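Local atomic coordinates of glucosamine kinase (Streptacidiphilus jiangxiensis, PDB entry 6HWJ), a protein that catalyses the ATP- and magnesium-dependent phosphorylation of D-glucosamine to D-glucosamine 6-phosphate, and acts less well on glucose. Residues S123-V126 against G127-A130; D300-V303 against G304-L307; G250-M253 against R254-D258. All coordinates share one frame; numbering follows the deposited sequence.

How the interactions relate
The chain order is interaction 1, interaction 3, interaction 2, and none touches another. Interaction 1 turns the corner between strands 123-126 and 130-134 of a six-stranded antiparallel sheet, which also holds K133 and, at the end of strand 179-186, A186, both probably ATP-binding. Interaction 2 runs into strand 306-309 of a three-stranded sheet and carries substrate and magnesium ligands. Interaction 3 is a stretch of helix 243-263. Centre to centre, interaction 2 is about 22 Å from interaction 1 and about 25 Å from interaction 3. The outer two are about 43 Å apart, on opposite sides of the chain's centre, so the substrate- and magnesium-binding loop lies between a nucleotide-side sheet and a helical region.

Interaction 1. Residues S123-V126 against G127-A130; sequences SVIV and GECA
I125 and E128 meet on one side of a tight turn, while V126 and A130 share the other side of the sheet. The chi1 of -58° in I125 sets the CG2 branch anti to the backbone N, and this methyl lies 3.8 Å from E128 CA. The E128 chain, bent at chi2, folds back toward the same branch and brings OE1 to 4.0 Å from I125 CG2. V126 and A130 form an antiparallel hydrogen-bonded pair with their CA atoms 5.2 Å apart. Their CB atoms leave the same face, with V126 CB 4.8 Å from A130 CB, whereas I125 leaves the opposite one and reaches Y187, inferred to bind ATP.

The backbone evidence identifies a β-hairpin with a classic bulge. V126 N donates a hydrogen bond to A130 O at 2.8 Å. V126 O accepts from two donors: C129 N at 3.1 Å, almost straight at the hydrogen (172°) but above the carbonyl plane, and A130 N at 3.0 Å, nearly in line with the C=O bond (C=O...N angle 161°). C129 and A130 thus both stand opposite V126. G127 and E128 both have positive phi, a left-handed conformation at two successive residues of the three-residue loop between the paired V126 and A130. I125 CA lies 3.3 Å from A130 O, a CA-H...O contact to the same carbonyl oxygen that accepts from V126 N.

The polar end of E128 is committed elsewhere: OE1 makes a salt bridge with R113 of strand 112-115, the next strand of the sheet. The apolar CG2 of I125 therefore sits beside a carboxylate whose charge is probably offset by R113, and the doubly gripped V126 carbonyl should hold the turn in its bulged form.

Interaction 2. Residues D300-V303 against G304-L307; sequences DFHV and GQIL. With MG (magnesium ion), chain C.
Q305, at the last position of a short 3-10 turn, lies over one face of the H302 ring and reaches the D300 backbone carbonyl. Chi1 of -47°, with CG anti to the carbonyl carbon, sets CG over the centre of the ring, 3.7 Å from the H302 centroid, in a CH-pi contact; the bend at chi2 then turns the amide. The amide is stacked on that ring with the planes 22° apart. Its two ends do different work. NE2 donates to D300 O at 2.9 Å, nearly in the plane of both the amide and the carbonyl, with an N-H...O angle of 157°; OE1 binds the magnesium ion at 2.1 Å. Three waters and D317 OD2 complete the ligands found on the metal.

The His-Gly-Asp sequence from H298 to D300, followed by Q305, is consistent with the corresponding loop of aminoglycoside phosphotransferase-like kinases. H298 hydrogen-bonds to D300 N, and D300 itself binds D-glucosamine.

G304 joins the turn to the metal's water shell, since its O accepts from water 1 at 2.8 Å, a water that is also a magnesium ligand. At the edge of the imidazole, G304 N makes a weak bond to H302 ND1 of 3.0 Å. Two backbone bonds close the turn, Q305 N to H302 O (2.9 Å) and I306 N to V303 O (3.2 Å). The V303 side chain touches M342 of helix 335-356, while F301 CE1 meets I306 CD1 at 3.9 Å.

Interaction 3. Residues G250-M253 against R254-D258; sequences GVRM and REELD
G250 O accepts from R254 N at 2.8 Å, the first of four successive i to i+4 bonds that identify an α-helix, here part of helix 243-263. V251 O with E255 N, R252 O with E256 N and M253 O with L257 N follow; the four N-H...O angles run from 159° to 166°. On the inward side M253 and L257 pack on Y283 of helix 266-284, and M253 also touches A404 of helix 398-416.

The outer side chains meet by their flanks. V251 and E255 lie side by side and point the same way, with V251 CG1 3.6 Å from E255 OE2. The bend at chi2 (84°) brings R252 CD to 3.5 Å from E256 OE2; a further bend at chi3 turns the guanidinium. Its NH1 stays 4.1 Å from that oxygen, too far for a salt bridge, so any attraction is probably a diffuse electrostatic one. E256 OE2 also has a long, weak ion pair with R408 of helix 398-416. R254 folds back along its own helix: its guanidinium covers the G250 carbonyl with one face, and NH2 lies 3.5 Å from G250 C.

Interaction 1. Residues S123-V126 against G127-A130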
ATOM      1  N   SER A 123     -14.037   7.162  -0.397  1.00 39.08           N
ATOM      2  CA  SER A 123     -13.607   7.635  -1.712  1.00 35.35           C
ATOM      3  C   SER A 123     -14.778   8.216  -2.487  1.00 34.49           C
ATOM      4  O   SER A 123     -15.855   7.617  -2.545  1.00 36.44           O
ATOM      5  CB  SER A 123     -12.972   6.506  -2.536  1.00 34.33           C
ATOM      6  OG  SER A 123     -11.717   6.132  -1.991  1.00 33.83           O
ATOM      7  N   VAL A 124     -14.536   9.361  -3.124  1.00 31.17           N
ATOM      8  CA  VAL A 124     -15.530  10.105  -3.884  1.00 29.67           C
ATOM      9  C   VAL A 124     -14.941  10.420  -5.255  1.00 31.01           C
ATOM     10  O   VAL A 124     -13.873  11.050  -5.348  1.00 29.95           O
ATOM     11  CB  VAL A 124     -15.928  11.407  -3.171  1.00 29.95           C
ATOM     12  CG1 VAL A 124     -17.000  12.149  -3.986  1.00 31.95           C
ATOM     13  CG2 VAL A 124     -16.450  11.097  -1.773  1.00 30.72           C
ATOM     14  N   ILE A 125     -15.632  10.002  -6.304  1.00 30.04           N
ATOM     15  CA  ILE A 125     -15.225  10.318  -7.673  1.00 29.93           C
ATOM     16  C   ILE A 125     -15.747  11.705  -8.033  1.00 31.03           C
ATOM     17  O   ILE A 125     -16.934  12.006  -7.850  1.00 33.75           O
ATOM     18  CB  ILE A 125     -15.745   9.257  -8.658  1.00 31.19           C
ATOM     19  CG1 ILE A 125     -15.233   7.876  -8.281  1.00 32.88           C
ATOM     20  CG2 ILE A 125     -15.321   9.614 -10.070  1.00 32.10           C
ATOM     21  CD1 ILE A 125     -15.848   6.746  -9.092  1.00 42.93           C
ATOM     22  N   VAL A 126     -14.862  12.565  -8.514  1.00 29.03           N
ATOM     23  CA  VAL A 126     -15.237  13.929  -8.876  1.00 29.28           C
ATOM     24  C   VAL A 126     -14.967  14.136 -10.357  1.00 29.67           C
ATOM     25  O   VAL A 126     -13.920  13.727 -10.880  1.00 28.41           O
ATOM     26  CB  VAL A 126     -14.475  14.967  -8.018  1.00 31.32           C
ATOM     27  CG1 VAL A 126     -15.074  16.358  -8.209  1.00 34.21           C
ATOM     28  CG2 VAL A 126     -14.547  14.589  -6.563  1.00 27.73           C
ATOM     29  N   GLY A 127     -15.934  14.759 -11.037  1.00 31.66           N
ATOM     30  CA  GLY A 127     -15.824  14.988 -12.472  1.00 33.67           C
ATOM     31  C   GLY A 127     -15.657  13.741 -13.307  1.00 32.52           C
ATOM     32  O   GLY A 127     -15.239  13.834 -14.472  1.00 31.14           O
ATOM     33  N   GLU A 128     -15.973  12.570 -12.749  1.00 32.90           N
ATOM     34  CA  GLU A 128     -15.720  11.287 -13.408  1.00 32.82           C
ATOM     35  C   GLU A 128     -14.286  11.174 -13.917  1.00 31.41           C
ATOM     36  O   GLU A 128     -14.005  10.422 -14.849  1.00 30.74           O
ATOM     37  CB  GLU A 128     -16.716  11.054 -14.552  1.00 34.00           C
ATOM     38  CG  GLU A 128     -18.164  10.966 -14.048  1.00 37.76           C
ATOM     39  CD  GLU A 128     -18.353   9.873 -13.010  1.00 39.20           C
ATOM     40  OE1 GLU A 128     -17.731   8.800 -13.150  1.00 39.74           O
ATOM     41  OE2 GLU A 128     -19.130  10.083 -12.052  1.00 41.10           O
ATOM     42  N   CYS A 129     -13.357  11.915 -13.290  1.00 29.48           N
ATOM     43  CA  CYS A 129     -11.962  11.836 -13.700  1.00 30.19           C
ATOM     44  C   CYS A 129     -10.977  11.972 -12.555  1.00 28.37           C
ATOM     45  O   CYS A 129      -9.782  11.857 -12.803  1.00 29.91           O
ATOM     46  CB  CYS A 129     -11.674  12.909 -14.773  1.00 29.58           C
ATOM     47  SG  CYS A 129     -11.941  14.603 -14.230  1.00 30.50           S
ATOM     48  N   ALA A 130     -11.410  12.180 -11.324  1.00 28.40           N
ATOM     49  CA  ALA A 130     -10.515  12.221 -10.178  1.00 27.22           C
ATOM     50  C   ALA A 130     -11.172  11.496  -9.014  1.00 31.38           C
ATOM     51  O   ALA A 130     -12.394  11.337  -8.966  1.00 28.67           O
ATOM     52  CB  ALA A 130     -10.164  13.658  -9.769  1.00 26.90           C
TER

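Interaction 2. Residues D300-V303 against G304-L307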
ATOM      1  N   ASP A 300       4.095  -2.678   0.843  1.00 27.86           N
ATOM      2  CA  ASP A 300       3.051  -3.700   0.740  1.00 27.45           C
ATOM      3  C   ASP A 300       2.917  -4.048  -0.738  1.00 26.27           C
ATOM      4  O   ASP A 300       1.836  -3.975  -1.330  1.00 24.44           O
ATOM      5  CB  ASP A 300       1.741  -3.206   1.350  1.00 30.77           C
ATOM      6  CG  ASP A 300       0.665  -4.282   1.385  1.00 32.23           C
ATOM      7  OD1 ASP A 300       1.012  -5.471   1.459  1.00 32.38           O
ATOM      8  OD2 ASP A 300      -0.527  -3.916   1.323  1.00 32.95           O
ATOM      9  N   PHE A 301       4.046  -4.400  -1.350  1.00 28.04           N
ATOM     10  CA  PHE A 301       4.220  -4.378  -2.801  1.00 26.15           C
ATOM     11  C   PHE A 301       3.990  -5.770  -3.354  1.00 26.37           C
ATOM     12  O   PHE A 301       4.674  -6.722  -2.954  1.00 24.40           O
ATOM     13  CB  PHE A 301       5.625  -3.858  -3.125  1.00 27.35           C
ATOM     14  CG  PHE A 301       5.807  -3.397  -4.541  1.00 28.00           C
ATOM     15  CD1 PHE A 301       4.995  -2.417  -5.085  1.00 25.50           C
ATOM     16  CD2 PHE A 301       6.824  -3.912  -5.311  1.00 28.48           C
ATOM     17  CE1 PHE A 301       5.180  -1.993  -6.377  1.00 26.29           C
ATOM     18  CE2 PHE A 301       7.004  -3.484  -6.616  1.00 28.29           C
ATOM     19  CZ  PHE A 301       6.180  -2.514  -7.140  1.00 25.86           C
ATOM     20  N   HIS A 302       3.036  -5.887  -4.275  1.00 24.22           N
ATOM     21  CA  HIS A 302       2.702  -7.157  -4.913  1.00 24.42           C
ATOM     22  C   HIS A 302       1.834  -6.835  -6.121  1.00 25.52           C
ATOM     23  O   HIS A 302       1.441  -5.679  -6.334  1.00 23.55           O
ATOM     24  CB  HIS A 302       2.001  -8.106  -3.933  1.00 24.24           C
ATOM     25  CG  HIS A 302       0.749  -7.550  -3.336  1.00 24.52           C
ATOM     26  ND1 HIS A 302      -0.449  -7.541  -4.004  1.00 27.28           N
ATOM     27  CD2 HIS A 302       0.505  -6.995  -2.121  1.00 26.63           C
ATOM     28  CE1 HIS A 302      -1.382  -7.001  -3.232  1.00 27.68           C
ATOM     29  NE2 HIS A 302      -0.825  -6.657  -2.083  1.00 25.04           N
ATOM     30  N   VAL A 303       1.528  -7.866  -6.915  1.00 26.56           N
ATOM     31  CA  VAL A 303       0.876  -7.608  -8.204  1.00 25.41           C
ATOM     32  C   VAL A 303      -0.501  -7.012  -8.010  1.00 27.41           C
ATOM     33  O   VAL A 303      -1.028  -6.358  -8.907  1.00 25.98           O
ATOM     34  CB  VAL A 303       0.778  -8.889  -9.070  1.00 32.76           C
ATOM     35  CG1 VAL A 303       2.139  -9.472  -9.314  1.00 35.68           C
ATOM     36  CG2 VAL A 303      -0.177  -9.899  -8.429  1.00 33.75           C
ATOM     37  N   GLY A 304      -1.138  -7.265  -6.864  1.00 28.95           N
ATOM     38  CA  GLY A 304      -2.438  -6.665  -6.591  1.00 29.93           C
ATOM     39  C   GLY A 304      -2.407  -5.164  -6.432  1.00 26.35           C
ATOM     40  O   GLY A 304      -3.476  -4.550  -6.412  1.00 28.25           O
ATOM     41  N   GLN A 305      -1.223  -4.568  -6.281  1.00 24.76           N
ATOM     42  CA  GLN A 305      -1.084  -3.127  -6.141  1.00 23.30           C
ATOM     43  C   GLN A 305      -0.763  -2.465  -7.477  1.00 24.21           C
ATOM     44  O   GLN A 305      -0.480  -1.266  -7.512  1.00 24.72           O
ATOM     45  CB  GLN A 305       0.014  -2.775  -5.142  1.00 22.03           C
ATOM     46  CG  GLN A 305      -0.027  -3.543  -3.818  1.00 24.13           C
ATOM     47  CD  GLN A 305      -1.193  -3.148  -2.944  1.00 26.86           C
ATOM     48  OE1 GLN A 305      -2.275  -2.790  -3.434  1.00 31.18           O
ATOM     49  NE2 GLN A 305      -0.981  -3.197  -1.619  1.00 26.51           N
ATOM     50  N   ILE A 306      -0.754  -3.230  -8.568  1.00 24.35           N
ATOM     51  CA  ILE A 306      -0.410  -2.698  -9.890  1.00 23.71           C
ATOM     52  C   ILE A 306      -1.644  -2.763 -10.774  1.00 25.06           C
ATOM     53  O   ILE A 306      -2.138  -3.856 -11.092  1.00 28.27           O
ATOM     54  CB  ILE A 306       0.759  -3.462 -10.539  1.00 24.08           C
ATOM     55  CG1 ILE A 306       1.958  -3.559  -9.583  1.00 25.54           C
ATOM     56  CG2 ILE A 306       1.155  -2.763 -11.848  1.00 28.18           C
ATOM     57  CD1 ILE A 306       2.654  -2.239  -9.284  1.00 26.42           C
ATOM     58  N   LEU A 307      -2.122  -1.597 -11.194  1.00 22.85           N
ATOM     59  CA  LEU A 307      -3.175  -1.501 -12.186  1.00 26.54           C
ATOM     60  C   LEU A 307      -2.565  -1.486 -13.585  1.00 28.33           C
ATOM     61  O   LEU A 307      -1.500  -0.902 -13.796  1.00 31.56           O
ATOM     62  CB  LEU A 307      -3.991  -0.238 -11.961  1.00 29.66           C
ATOM     63  CG  LEU A 307      -4.509  -0.066 -10.530  1.00 30.36           C
ATOM     64  CD1 LEU A 307      -5.198   1.287 -10.378  1.00 32.53           C
ATOM     65  CD2 LEU A 307      -5.444  -1.186 -10.143  1.00 30.19           C
TER
HETATM   66 MG    MG C 501      -4.090  -2.744  -2.416  1.00 37.98          MG
HETATM   67  O   HOH W   1      -4.724  -4.274  -3.880  1.00 44.11           O
HETATM   68  O   HOH W   2      -4.798  -1.509  -3.881  1.00 40.28           O
HETATM   69  O   HOH W   3      -6.215  -2.692  -1.972  1.00 38.41           O

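Interaction 3. Residues G250-M253 against R254-D258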
ATOM      1  N   GLY A 250      15.518 -10.506  12.585  1.00 39.23           N
ATOM      2  CA  GLY A 250      15.652 -11.945  12.778  1.00 42.61           C
ATOM      3  C   GLY A 250      14.727 -12.487  13.848  1.00 41.23           C
ATOM      4  O   GLY A 250      14.130 -13.555  13.685  1.00 41.36           O
ATOM      5  N   VAL A 251      14.577 -11.749  14.948  1.00 41.53           N
ATOM      6  CA  VAL A 251      13.648 -12.171  15.993  1.00 44.73           C
ATOM      7  C   VAL A 251      12.234 -12.253  15.437  1.00 41.48           C
ATOM      8  O   VAL A 251      11.528 -13.252  15.630  1.00 39.91           O
ATOM      9  CB  VAL A 251      13.718 -11.214  17.199  1.00 47.47           C
ATOM     10  CG1 VAL A 251      12.545 -11.470  18.141  1.00 49.12           C
ATOM     11  CG2 VAL A 251      15.054 -11.368  17.923  1.00 49.20           C
ATOM     12  N   ARG A 252      11.795 -11.191  14.750  1.00 41.47           N
ATOM     13  CA  ARG A 252      10.453 -11.181  14.173  1.00 44.41           C
ATOM     14  C   ARG A 252      10.280 -12.330  13.188  1.00 39.76           C
ATOM     15  O   ARG A 252       9.255 -13.029  13.195  1.00 39.20           O
ATOM     16  CB  ARG A 252      10.192  -9.828  13.502  1.00 57.45           C
ATOM     17  CG  ARG A 252       9.025  -9.804  12.515  1.00 74.05           C
ATOM     18  CD  ARG A 252       7.681  -9.592  13.188  1.00 90.80           C
ATOM     19  NE  ARG A 252       7.419  -8.178  13.440  1.00104.67           N
ATOM     20  CZ  ARG A 252       6.204  -7.645  13.555  1.00114.48           C
ATOM     21  NH1 ARG A 252       5.122  -8.405  13.433  1.00117.57           N
ATOM     22  NH2 ARG A 252       6.072  -6.347  13.784  1.00117.53           N
ATOM     23  N   MET A 253      11.266 -12.532  12.313  1.00 35.57           N
ATOM     24  CA  MET A 253      11.130 -13.556  11.280  1.00 31.94           C
ATOM     25  C   MET A 253      11.144 -14.952  11.877  1.00 32.66           C
ATOM     26  O   MET A 253      10.379 -15.822  11.441  1.00 35.25           O
ATOM     27  CB  MET A 253      12.238 -13.374  10.245  1.00 33.71           C
ATOM     28  CG  MET A 253      12.113 -12.054   9.480  1.00 36.16           C
ATOM     29  SD  MET A 253      13.647 -11.415   8.777  1.00 42.45           S
ATOM     30  CE  MET A 253      13.809 -12.453   7.324  1.00 41.27           C
ATOM     31  N   ARG A 254      11.960 -15.177  12.922  1.00 35.50           N
ATOM     32  CA  ARG A 254      11.965 -16.480  13.577  1.00 39.64           C
ATOM     33  C   ARG A 254      10.658 -16.732  14.324  1.00 40.47           C
ATOM     34  O   ARG A 254      10.140 -17.857  14.315  1.00 39.76           O
ATOM     35  CB  ARG A 254      13.160 -16.597  14.521  1.00 44.71           C
ATOM     36  CG  ARG A 254      14.408 -17.175  13.860  1.00 50.97           C
ATOM     37  CD  ARG A 254      15.612 -17.281  14.837  1.00 57.94           C
ATOM     38  NE  ARG A 254      16.414 -16.056  14.827  1.00 63.02           N
ATOM     39  CZ  ARG A 254      16.440 -15.160  15.807  1.00 68.96           C
ATOM     40  NH1 ARG A 254      15.728 -15.339  16.916  1.00 73.00           N
ATOM     41  NH2 ARG A 254      17.199 -14.083  15.685  1.00 70.81           N
ATOM     42  N   GLU A 255      10.098 -15.702  14.962  1.00 40.62           N
ATOM     43  CA  GLU A 255       8.814 -15.873  15.635  1.00 43.28           C
ATOM     44  C   GLU A 255       7.716 -16.245  14.642  1.00 38.83           C
ATOM     45  O   GLU A 255       6.904 -17.135  14.908  1.00 37.55           O
ATOM     46  CB  GLU A 255       8.442 -14.598  16.391  1.00 53.57           C
ATOM     47  CG  GLU A 255       9.303 -14.365  17.630  1.00 67.56           C
ATOM     48  CD  GLU A 255       8.876 -13.147  18.421  1.00 77.73           C
ATOM     49  OE1 GLU A 255       7.939 -12.448  17.977  1.00 80.67           O
ATOM     50  OE2 GLU A 255       9.478 -12.891  19.490  1.00 81.81           O
ATOM     51  N   GLU A 256       7.666 -15.566  13.490  1.00 35.87           N
ATOM     52  CA  GLU A 256       6.675 -15.917  12.484  1.00 37.98           C
ATOM     53  C   GLU A 256       6.893 -17.335  11.973  1.00 36.64           C
ATOM     54  O   GLU A 256       5.930 -18.096  11.774  1.00 35.85           O
ATOM     55  CB  GLU A 256       6.722 -14.912  11.335  1.00 40.71           C
ATOM     56  CG  GLU A 256       6.339 -13.498  11.739  1.00 46.47           C
ATOM     57  CD  GLU A 256       6.579 -12.489  10.629  1.00 53.49           C
ATOM     58  OE1 GLU A 256       7.324 -12.813   9.680  1.00 55.24           O
ATOM     59  OE2 GLU A 256       6.026 -11.368  10.705  1.00 55.65           O
ATOM     60  N   LEU A 257       8.149 -17.712  11.751  1.00 35.31           N
ATOM     61  CA  LEU A 257       8.456 -19.083  11.358  1.00 36.66           C
ATOM     62  C   LEU A 257       7.954 -20.073  12.406  1.00 38.64           C
ATOM     63  O   LEU A 257       7.305 -21.074  12.077  1.00 37.90           O
ATOM     64  CB  LEU A 257       9.970 -19.222  11.142  1.00 36.90           C
ATOM     65  CG  LEU A 257      10.487 -20.613  10.796  1.00 38.60           C
ATOM     66  CD1 LEU A 257       9.837 -21.154   9.535  1.00 37.92           C
ATOM     67  CD2 LEU A 257      11.997 -20.577  10.648  1.00 40.41           C
ATOM     68  N   ASP A 258       8.249 -19.809  13.682  1.00 38.81           N
ATOM     69  CA  ASP A 258       7.778 -20.697  14.744  1.00 41.24           C
ATOM     70  C   ASP A 258       6.256 -20.817  14.727  1.00 40.76           C
ATOM     71  O   ASP A 258       5.712 -21.921  14.860  1.00 41.38           O
ATOM     72  CB  ASP A 258       8.267 -20.200  16.100  1.00 47.66           C
ATOM     73  CG  ASP A 258       9.759 -20.375  16.276  1.00 56.13           C
ATOM     74  OD1 ASP A 258      10.349 -21.224  15.576  1.00 58.30           O
ATOM     75  OD2 ASP A 258      10.347 -19.664  17.119  1.00 61.73           O
TER